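Long-range contacts in acyl-[acyl-carrier-protein]--UDP-N-acetylglucosamine O-acyltransferase (Helicobacter pylori, PDB 1J2Z), which transfers an (R)-3-hydroxyacyl chain from acyl carrier protein to the 3-hydroxyl of UDP-N-acetylglucosamine, opening lipid A biosynthesis: residues Ile94-Thr98 with Val119-Cys123; Ala132-Thr136 with Ile149-Ile155; Phe209-Tyr214 with Asn238-Ile244. All coordinates share one frame; numbering follows the deposited sequence.

Contact 1 of 3, residues Ile94-Thr98 with Val119-Cys123. With SOG (octyl 1-thio-beta-D-glucopyranoside), chain B.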
loop_
_atom_site.group_PDB
_atom_site.type_symbol
_atom_site.label_atom_id
_atom_site.label_comp_id
_atom_site.label_asym_id
_atom_site.label_seq_id
_atom_site.Cartn_x
_atom_site.Cartn_y
_atom_site.Cartn_z
ATOM N N ILE A 94 11.674 4.144 6.684
ATOM C CA ILE A 94 12.735 4.941 6.085
ATOM C C ILE A 94 14.101 4.334 6.375
ATOM O O ILE A 94 14.454 4.100 7.529
ATOM C CB ILE A 94 12.696 6.381 6.633
ATOM C CG1 ILE A 94 11.311 6.986 6.391
ATOM C CG2 ILE A 94 13.762 7.232 5.955
ATOM C CD1 ILE A 94 11.142 8.378 6.958
ATOM N N ASN A 95 14.869 4.087 5.319
ATOM C CA ASN A 95 16.192 3.496 5.459
ATOM C C ASN A 95 17.309 4.506 5.254
ATOM O O ASN A 95 17.111 5.540 4.614
ATOM C CB ASN A 95 16.366 2.369 4.437
ATOM C CG ASN A 95 15.286 1.317 4.548
ATOM O OD1 ASN A 95 15.083 0.731 5.612
ATOM N ND2 ASN A 95 14.586 1.071 3.450
ATOM N N PRO A 96 18.496 4.222 5.813
ATOM C CA PRO A 96 19.659 5.102 5.681
ATOM C C PRO A 96 20.301 4.834 4.320
ATOM O O PRO A 96 19.854 3.944 3.587
ATOM C CB PRO A 96 20.546 4.686 6.856
ATOM C CG PRO A 96 20.220 3.235 7.022
ATOM C CD PRO A 96 18.723 3.207 6.857
ATOM N N GLY A 97 21.338 5.594 3.984
ATOM C CA GLY A 97 21.983 5.436 2.690
ATOM C C GLY A 97 22.898 4.238 2.538
ATOM O O GLY A 97 22.888 3.340 3.371
ATOM N N THR A 98 23.673 4.229 1.453
ATOM C CA THR A 98 24.619 3.154 1.159
ATOM C C THR A 98 25.943 3.745 0.678
ATOM O O THR A 98 26.023 4.922 0.311
ATOM C CB THR A 98 24.109 2.214 0.038
ATOM O OG1 THR A 98 23.914 2.968 -1.161
ATOM C CG2 THR A 98 22.801 1.548 0.436
ATOM N N VAL A 119 10.582 5.557 2.286
ATOM C CA VAL A 119 11.661 6.346 1.708
ATOM C C VAL A 119 12.880 5.435 1.652
ATOM O O VAL A 119 13.426 5.051 2.682
ATOM C CB VAL A 119 11.973 7.589 2.556
ATOM C CG1 VAL A 119 13.150 8.359 1.943
ATOM C CG2 VAL A 119 10.746 8.475 2.622
ATOM N N ALA A 120 13.290 5.072 0.441
ATOM C CA ALA A 120 14.428 4.174 0.261
ATOM C C ALA A 120 15.785 4.818 0.530
ATOM O O ALA A 120 15.910 6.038 0.670
ATOM C CB ALA A 120 14.407 3.577 -1.153
ATOM N N HIS A 121 16.804 3.969 0.595
ATOM C CA HIS A 121 18.164 4.408 0.845
ATOM C C HIS A 121 18.626 5.482 -0.131
ATOM O O HIS A 121 18.233 5.493 -1.303
ATOM C CB HIS A 121 19.124 3.220 0.744
ATOM C CG HIS A 121 19.202 2.625 -0.627
ATOM N ND1 HIS A 121 18.385 1.597 -1.043
ATOM C CD2 HIS A 121 19.992 2.929 -1.684
ATOM C CE1 HIS A 121 18.670 1.292 -2.297
ATOM N NE2 HIS A 121 19.641 2.087 -2.710
ATOM N N ASP A 122 19.462 6.384 0.370
ATOM C CA ASP A 122 20.048 7.454 -0.434
ATOM C C ASP A 122 19.107 8.507 -1.015
ATOM O O ASP A 122 19.487 9.236 -1.931
ATOM C CB ASP A 122 20.879 6.836 -1.559
ATOM C CG ASP A 122 21.970 5.925 -1.037
ATOM O OD1 ASP A 122 22.875 6.417 -0.329
ATOM O OD2 ASP A 122 21.925 4.713 -1.321
ATOM N N CYS A 123 17.886 8.594 -0.500
ATOM C CA CYS A 123 16.967 9.608 -0.992
ATOM C C CYS A 123 17.242 10.923 -0.275
ATOM O O CYS A 123 17.783 10.950 0.832
ATOM C CB CYS A 123 15.511 9.198 -0.757
ATOM S SG CYS A 123 14.907 7.895 -1.879
HETATM C C1 SOG B . 14.912 -0.263 -4.859
HETATM C C2 SOG B . 15.980 -0.200 -3.739
HETATM C C3 SOG B . 15.391 -0.767 -2.439
HETATM C C4 SOG B . 14.169 0.078 -2.064
HETATM C C5 SOG B . 13.127 -0.003 -3.208
HETATM C C6 SOG B . 11.903 0.843 -2.886
HETATM C "C1'" SOG B . 14.944 -0.367 -7.257
HETATM C "C2'" SOG B . 14.261 0.683 -8.112
HETATM C "C3'" SOG B . 14.383 0.351 -9.588
HETATM C "C4'" SOG B . 13.703 1.403 -10.452
HETATM C "C5'" SOG B . 13.830 1.064 -11.932
HETATM C "C6'" SOG B . 13.037 2.036 -12.780
HETATM C "C7'" SOG B . 13.152 1.712 -14.251
HETATM C "C8'" SOG B . 12.350 2.695 -15.070
HETATM S S1 SOG B . 15.437 0.283 -6.079
HETATM O O2 SOG B . 17.129 -0.948 -4.117
HETATM O O3 SOG B . 16.354 -0.704 -1.407
HETATM O O4 SOG B . 13.602 -0.405 -0.858
HETATM O O5 SOG B . 13.733 0.481 -4.440
HETATM O O6 SOG B . 11.000 0.103 -2.087
#
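Thr98 and Asp122 form the tightest part of this contact, their side chains crossing at about a right angle so that both carboxylate oxygens are used. Thr98 N donates to Asp122 OD1 at 2.9 Å, meeting it on the syn side but 28° out of the carboxylate plane. Thr98 OG1 donates to Asp122 OD2 at 2.7 Å, using that oxygen's syn lone pair. The threonine hydroxyl is placed for this by a first torsion that sets OG1 between its own N and C (chi1 60°). OD1 takes a further bond from Ile102 N, so the carboxylate also holds the loop beyond Thr98. Close by, Pro96 O stands only 3.0 Å from His121 CB, a snug approach to the methylene that carries the imidazole.

At the other end one backbone bond and an apolar pair hold the chains together. Asn95 N donates to Val119 O at 3.2 Å, and Ile94 and Val119 lie side by side pointing the same way, with Ile94 CG2 3.9 Å from Val119 CB. This is the parallel bridge between neighbouring coils of the left-handed beta-helix. After it the chain from Ile94 runs on into a longer loop, while that from Val119 makes a type II turn from Ala120 to Cys123.

The looser side faces the sugar pocket, occupied here by a bound octyl thioglucoside. His121 ND1 makes a weak, strongly bent bond to its O3 at 3.1 Å, and Ala120 CB rests 3.6 Å from its C4. The His121 ring, a substrate-binding group by similarity to relatives, reaches this sugar from its edge, while the ring of His140 meets the His121 ring edge-to-face, and Asp70 touches His121 too.

Contact 2 of 3, residues Ala132-Thr136 with Ile149-Ile155. With SOG (octyl 1-thio-beta-D-glucopyranoside), chain C.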
loop_
_atom_site.group_PDB
_atom_site.type_symbol
_atom_site.label_atom_id
_atom_site.label_comp_id
_atom_site.label_asym_id
_atom_site.label_seq_id
_atom_site.Cartn_x
_atom_site.Cartn_y
_atom_site.Cartn_z
ATOM N N ALA A 132 1.739 11.837 0.414
ATOM C CA ALA A 132 0.497 11.191 0.841
ATOM C C ALA A 132 0.618 9.690 1.083
ATOM O O ALA A 132 1.658 9.086 0.813
ATOM C CB ALA A 132 -0.602 11.453 -0.185
ATOM N N ASN A 133 -0.468 9.096 1.577
ATOM C CA ASN A 133 -0.520 7.669 1.882
ATOM C C ASN A 133 0.126 6.767 0.841
ATOM O O ASN A 133 -0.126 6.905 -0.358
ATOM C CB ASN A 133 -1.975 7.189 2.066
ATOM C CG ASN A 133 -2.592 7.634 3.385
ATOM O OD1 ASN A 133 -3.275 6.858 4.057
ATOM N ND2 ASN A 133 -2.370 8.882 3.749
ATOM N N GLY A 134 0.953 5.843 1.322
ATOM C CA GLY A 134 1.589 4.865 0.459
ATOM C C GLY A 134 2.578 5.301 -0.600
ATOM O O GLY A 134 2.924 4.492 -1.461
ATOM N N VAL A 135 3.033 6.550 -0.571
ATOM C CA VAL A 135 4.010 6.969 -1.569
ATOM C C VAL A 135 5.237 6.089 -1.392
ATOM O O VAL A 135 5.691 5.865 -0.271
ATOM C CB VAL A 135 4.402 8.455 -1.412
ATOM C CG1 VAL A 135 5.634 8.766 -2.255
ATOM C CG2 VAL A 135 3.245 9.339 -1.861
ATOM N N THR A 136 5.765 5.588 -2.504
ATOM C CA THR A 136 6.923 4.712 -2.472
ATOM C C THR A 136 8.093 5.299 -3.248
ATOM O O THR A 136 8.018 5.485 -4.463
ATOM C CB THR A 136 6.576 3.331 -3.066
ATOM O OG1 THR A 136 5.492 2.753 -2.325
ATOM C CG2 THR A 136 7.777 2.404 -2.997
ATOM N N ILE A 149 3.298 15.026 -3.310
ATOM C CA ILE A 149 3.168 13.792 -4.064
ATOM C C ILE A 149 1.913 13.074 -3.579
ATOM O O ILE A 149 1.803 12.727 -2.400
ATOM C CB ILE A 149 4.392 12.873 -3.872
ATOM C CG1 ILE A 149 5.679 13.641 -4.197
ATOM C CG2 ILE A 149 4.262 11.648 -4.777
ATOM C CD1 ILE A 149 6.949 12.821 -4.050
ATOM N N GLY A 150 0.972 12.865 -4.496
ATOM C CA GLY A 150 -0.280 12.203 -4.167
ATOM C C GLY A 150 -0.154 10.750 -3.755
ATOM O O GLY A 150 0.797 10.060 -4.124
ATOM N N GLY A 151 -1.148 10.278 -3.008
ATOM C CA GLY A 151 -1.142 8.915 -2.516
ATOM C C GLY A 151 -0.946 7.795 -3.520
ATOM O O GLY A 151 -1.365 7.882 -4.676
ATOM N N LEU A 152 -0.289 6.738 -3.054
ATOM C CA LEU A 152 -0.037 5.543 -3.850
ATOM C C LEU A 152 0.811 5.769 -5.101
ATOM O O LEU A 152 0.713 5.011 -6.066
ATOM C CB LEU A 152 -1.374 4.892 -4.238
ATOM C CG LEU A 152 -2.360 4.682 -3.079
ATOM C CD1 LEU A 152 -3.622 4.012 -3.589
ATOM C CD2 LEU A 152 -1.715 3.831 -1.996
ATOM N N THR A 153 1.638 6.811 -5.083
ATOM C CA THR A 153 2.516 7.103 -6.215
ATOM C C THR A 153 3.868 6.435 -5.997
ATOM O O THR A 153 4.381 6.396 -4.876
ATOM C CB THR A 153 2.740 8.627 -6.389
ATOM O OG1 THR A 153 1.553 9.227 -6.917
ATOM C CG2 THR A 153 3.909 8.905 -7.337
ATOM N N ALA A 154 4.436 5.898 -7.072
ATOM C CA ALA A 154 5.738 5.251 -7.001
ATOM C C ALA A 154 6.728 6.064 -7.822
ATOM O O ALA A 154 6.447 6.413 -8.966
ATOM C CB ALA A 154 5.652 3.828 -7.550
ATOM N N ILE A 155 7.874 6.376 -7.225
ATOM C CA ILE A 155 8.920 7.136 -7.905
ATOM C C ILE A 155 10.083 6.168 -8.078
ATOM O O ILE A 155 10.535 5.561 -7.105
ATOM C CB ILE A 155 9.404 8.339 -7.062
ATOM C CG1 ILE A 155 8.208 9.175 -6.589
ATOM C CG2 ILE A 155 10.360 9.200 -7.890
ATOM C CD1 ILE A 155 7.403 9.808 -7.695
HETATM C C1 SOG C . -6.971 13.778 2.763
HETATM C C2 SOG C . -7.255 14.094 4.253
HETATM C C3 SOG C . -6.251 13.340 5.136
HETATM C C4 SOG C . -6.414 11.841 4.866
HETATM C C5 SOG C . -6.129 11.563 3.368
HETATM C C6 SOG C . -6.303 10.084 3.050
HETATM C "C1'" SOG C . -7.362 14.883 0.668
HETATM C "C2'" SOG C . -8.174 14.236 -0.437
HETATM C "C3'" SOG C . -8.219 15.118 -1.671
HETATM C "C4'" SOG C . -9.035 14.478 -2.784
HETATM C "C5'" SOG C . -9.079 15.369 -4.017
HETATM C "C6'" SOG C . -9.773 14.669 -5.167
HETATM C "C7'" SOG C . -9.822 15.542 -6.400
HETATM C "C8'" SOG C . -10.518 14.819 -7.528
HETATM S S1 SOG C . -7.913 14.457 1.920
HETATM O O2 SOG C . -7.148 15.493 4.483
HETATM O O3 SOG C . -6.508 13.613 6.499
HETATM O O4 SOG C . -5.512 11.105 5.674
HETATM O O5 SOG C . -7.054 12.339 2.555
HETATM O O6 SOG C . -5.113 9.381 3.349
#
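Val135 and Ile149 cross at about a right angle inside the left-handed beta-helix, joining two successive coils whose corners are type II turns stacked on each other, Ala132 to Val135 over Gly150 to Thr153. Their branches meet through CG2 of Val135 and CG2 of Ile149, 3.9 Å apart. With Val135 CG1 anti to the backbone N (chi1 167°), CG2 is swung beside that N and also touches the backbone, lying 3.4 Å from Gly150 O. Ile155 extends the buried side, packing on Ile141 and Ile167 of adjoining parts of the helix.

At the corner the partners are small. The methyl of Ala132 is directed at the second coil and presses on Gly151, with CB 3.1 Å from Gly151 N, a tight fit made against bare backbone. Leu152 starts away from the Ala132-Val135 turn, yet its CD2 folds back to within 3.8 Å of Asn133 O. Asn133 itself leads outward: its ND2 donates to Gln69 OE1 of the third subunit and lies 2.8 Å from O6 of a bound octyl thioglucoside. The corner therefore stands at the trimer interface, where Lys170 of the second subunit also donates to Leu152 O.

Backbone bonds clamp the coils on both flanks of the turn. Ala132 N donates to Ile149 O, and Leu152 N to Asn133 O at 2.7 Å. Beyond the corner the chains settle into parallel strands: Thr136 is bridged to Ala154, their side chains on the same face of the sheet. Thr136 uses both backbone polar atoms, its N donating to Thr153 O and its O accepting from Ile155 N, each at 2.9 Å with an N-H...O angle of 171°.

Contact 3 of 3, residues Phe209-Tyr214 with Asn238-Ile244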
loop_
_atom_site.group_PDB
_atom_site.type_symbol
_atom_site.label_atom_id
_atom_site.label_comp_id
_atom_site.label_asym_id
_atom_site.label_seq_id
_atom_site.Cartn_x
_atom_site.Cartn_y
_atom_site.Cartn_z
ATOM N N PHE A 209 6.868 34.832 -16.823
ATOM C CA PHE A 209 8.164 34.531 -17.407
ATOM C C PHE A 209 8.398 33.025 -17.467
ATOM O O PHE A 209 8.853 32.500 -18.484
ATOM C CB PHE A 209 9.268 35.210 -16.592
ATOM C CG PHE A 209 10.657 34.907 -17.077
ATOM C CD1 PHE A 209 11.312 33.749 -16.672
ATOM C CD2 PHE A 209 11.302 35.770 -17.956
ATOM C CE1 PHE A 209 12.591 33.455 -17.134
ATOM C CE2 PHE A 209 12.582 35.485 -18.424
ATOM C CZ PHE A 209 13.226 34.327 -18.013
ATOM N N ILE A 210 8.075 32.334 -16.379
ATOM C CA ILE A 210 8.257 30.887 -16.320
ATOM C C ILE A 210 7.414 30.168 -17.369
ATOM O O ILE A 210 7.911 29.284 -18.065
ATOM C CB ILE A 210 7.930 30.353 -14.907
ATOM C CG1 ILE A 210 8.930 30.942 -13.909
ATOM C CG2 ILE A 210 7.995 28.821 -14.887
ATOM C CD1 ILE A 210 8.639 30.612 -12.461
ATOM N N TYR A 211 6.142 30.539 -17.488
ATOM C CA TYR A 211 5.277 29.909 -18.485
ATOM C C TYR A 211 5.944 30.027 -19.849
ATOM O O TYR A 211 6.090 29.043 -20.576
ATOM C CB TYR A 211 3.913 30.601 -18.563
ATOM C CG TYR A 211 2.877 30.140 -17.562
ATOM C CD1 TYR A 211 2.571 30.911 -16.441
ATOM C CD2 TYR A 211 2.148 28.969 -17.774
ATOM C CE1 TYR A 211 1.557 30.536 -15.560
ATOM C CE2 TYR A 211 1.132 28.582 -16.896
ATOM C CZ TYR A 211 0.841 29.373 -15.794
ATOM O OH TYR A 211 -0.176 29.020 -14.939
ATOM N N ALA A 212 6.335 31.251 -20.187
ATOM C CA ALA A 212 6.986 31.531 -21.457
ATOM C C ALA A 212 8.233 30.676 -21.611
ATOM O O ALA A 212 8.445 30.052 -22.650
ATOM C CB ALA A 212 7.354 33.014 -21.537
ATOM N N LEU A 213 9.054 30.650 -20.565
ATOM C CA LEU A 213 10.292 29.880 -20.568
ATOM C C LEU A 213 10.037 28.422 -20.946
ATOM O O LEU A 213 10.671 27.880 -21.851
ATOM C CB LEU A 213 10.943 29.926 -19.182
ATOM C CG LEU A 213 12.466 29.768 -19.074
ATOM C CD1 LEU A 213 12.806 29.278 -17.676
ATOM C CD2 LEU A 213 13.003 28.800 -20.109
ATOM N N TYR A 214 9.109 27.784 -20.242
ATOM C CA TYR A 214 8.801 26.387 -20.509
ATOM C C TYR A 214 8.213 26.170 -21.895
ATOM O O TYR A 214 8.478 25.149 -22.534
ATOM C CB TYR A 214 7.856 25.841 -19.436
ATOM C CG TYR A 214 8.568 25.370 -18.183
ATOM C CD1 TYR A 214 8.181 25.821 -16.921
ATOM C CD2 TYR A 214 9.611 24.445 -18.258
ATOM C CE1 TYR A 214 8.812 25.362 -15.768
ATOM C CE2 TYR A 214 10.249 23.979 -17.110
ATOM C CZ TYR A 214 9.845 24.440 -15.871
ATOM O OH TYR A 214 10.470 23.973 -14.737
ATOM N N ASN A 238 19.314 35.649 -14.681
ATOM C CA ASN A 238 17.908 35.393 -14.410
ATOM C C ASN A 238 17.886 34.133 -13.563
ATOM O O ASN A 238 18.120 33.033 -14.062
ATOM C CB ASN A 238 17.131 35.166 -15.706
ATOM C CG ASN A 238 15.647 34.986 -15.465
ATOM O OD1 ASN A 238 15.224 34.040 -14.798
ATOM N ND2 ASN A 238 14.844 35.897 -16.001
ATOM N N PRO A 239 17.595 34.280 -12.264
ATOM C CA PRO A 239 17.548 33.161 -11.321
ATOM C C PRO A 239 16.690 31.989 -11.774
ATOM O O PRO A 239 17.094 30.839 -11.643
ATOM C CB PRO A 239 17.019 33.812 -10.047
ATOM C CG PRO A 239 16.105 34.871 -10.584
ATOM C CD PRO A 239 16.935 35.468 -11.692
ATOM N N PHE A 240 15.511 32.282 -12.309
ATOM C CA PHE A 240 14.606 31.232 -12.756
ATOM C C PHE A 240 15.177 30.410 -13.904
ATOM O O PHE A 240 15.058 29.185 -13.914
ATOM C CB PHE A 240 13.260 31.842 -13.140
ATOM C CG PHE A 240 12.675 32.703 -12.060
ATOM C CD1 PHE A 240 12.802 34.090 -12.109
ATOM C CD2 PHE A 240 12.044 32.127 -10.962
ATOM C CE1 PHE A 240 12.313 34.891 -11.082
ATOM C CE2 PHE A 240 11.549 32.921 -9.926
ATOM C CZ PHE A 240 11.686 34.305 -9.988
ATOM N N VAL A 241 15.799 31.079 -14.866
ATOM C CA VAL A 241 16.400 30.378 -15.992
ATOM C C VAL A 241 17.514 29.480 -15.463
ATOM O O VAL A 241 17.638 28.318 -15.865
ATOM C CB VAL A 241 16.988 31.372 -17.016
ATOM C CG1 VAL A 241 17.829 30.635 -18.055
ATOM C CG2 VAL A 241 15.861 32.130 -17.695
ATOM N N LYS A 242 18.319 30.023 -14.551
ATOM C CA LYS A 242 19.426 29.271 -13.968
ATOM C C LYS A 242 18.923 28.037 -13.227
ATOM O O LYS A 242 19.436 26.931 -13.408
ATOM C CB LYS A 242 20.216 30.151 -12.990
ATOM C CG LYS A 242 20.882 31.363 -13.623
ATOM C CD LYS A 242 21.723 32.124 -12.600
ATOM C CE LYS A 242 22.433 33.311 -13.237
ATOM N NZ LYS A 242 23.276 34.061 -12.262
ATOM N N GLU A 243 17.916 28.241 -12.390
ATOM C CA GLU A 243 17.338 27.165 -11.596
ATOM C C GLU A 243 16.741 26.061 -12.461
ATOM O O GLU A 243 16.976 24.878 -12.230
ATOM C CB GLU A 243 16.252 27.739 -10.689
ATOM C CG GLU A 243 15.673 26.753 -9.705
ATOM C CD GLU A 243 14.658 27.401 -8.787
ATOM O OE1 GLU A 243 14.193 26.721 -7.846
ATOM O OE2 GLU A 243 14.324 28.587 -9.010
ATOM N N ILE A 244 15.972 26.463 -13.467
ATOM C CA ILE A 244 15.310 25.520 -14.358
ATOM C C ILE A 244 16.232 24.844 -15.371
ATOM O O ILE A 244 16.242 23.620 -15.489
ATOM C CB ILE A 244 14.158 26.221 -15.104
ATOM C CG1 ILE A 244 13.096 26.655 -14.092
ATOM C CG2 ILE A 244 13.563 25.300 -16.158
ATOM C CD1 ILE A 244 11.966 27.465 -14.670
#
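Phe209 and Asn238 approach from opposite directions and meet with the amide laid nearly flat over one face of the ring, toward its CZ end. Asn238 ND2 is 3.0 Å from Phe209 CZ, and the two planes are only 19° apart, so the amide lies along the face instead of pointing an N-H into it.

One hydrogen bond steadies that amide. Asn238 is the N-cap of helix 239-250, and its OD1 accepts from Val241 N at 3.0 Å. With CG anti to the backbone N (chi1 -176°), the same side chain closes the helix start and lies over the CZ end of one face of the Phe209 ring.

The remaining interactions are apolar. Val241 CG2 meets the edge of the Phe209 ring, in plane, 3.4 Å from CZ. Ile210 crosses Phe240 at about a right angle, CD1 4.0 Å from CD2. Leu213 and Ile244 reach toward each other tip to tip, with 3.6 Å between their CD1 atoms. Ile244 buries the most surface here, meeting Ile210, Leu213 and Tyr214; its CG2 lies 3.7 Å from Tyr214 CE2, and the tyrosine hydroxyl is anchored by Pro179 O.

The two helix segments cross at -44°, their axes 10.7 Å apart, in the C-terminal helical domain. Helix 224-234 links them in sequence and lines one flank, where its Glu231 touches both Leu213 and Val241, while Pro178 and Pro179, in the loop between strands 172-173 and 181-184, pack against Tyr214 and Ile244.

In the fold
Contacts 1 and 2 both tie neighbouring coils of the beta-helix, with centres 16 Å apart and nearest atoms about 6 Å apart. Their bridged pairs lie in the same parallel sheet, in which strand 136-137 lies between 118-119 and 154-155. Each touches a bound octyl thioglucoside: contact 1 lines a sugar site with Ala120 and His121, whereas Asn133 of contact 2 lies against a second copy and also meets Gln69 and His118 of the third subunit, consistent with pockets formed between adjacent subunits. Contact 3 belongs to the helical domain, its centre 31 Å from that of contact 1 and 28 Å from that of contact 2, away from the annotated substrate-binding residues.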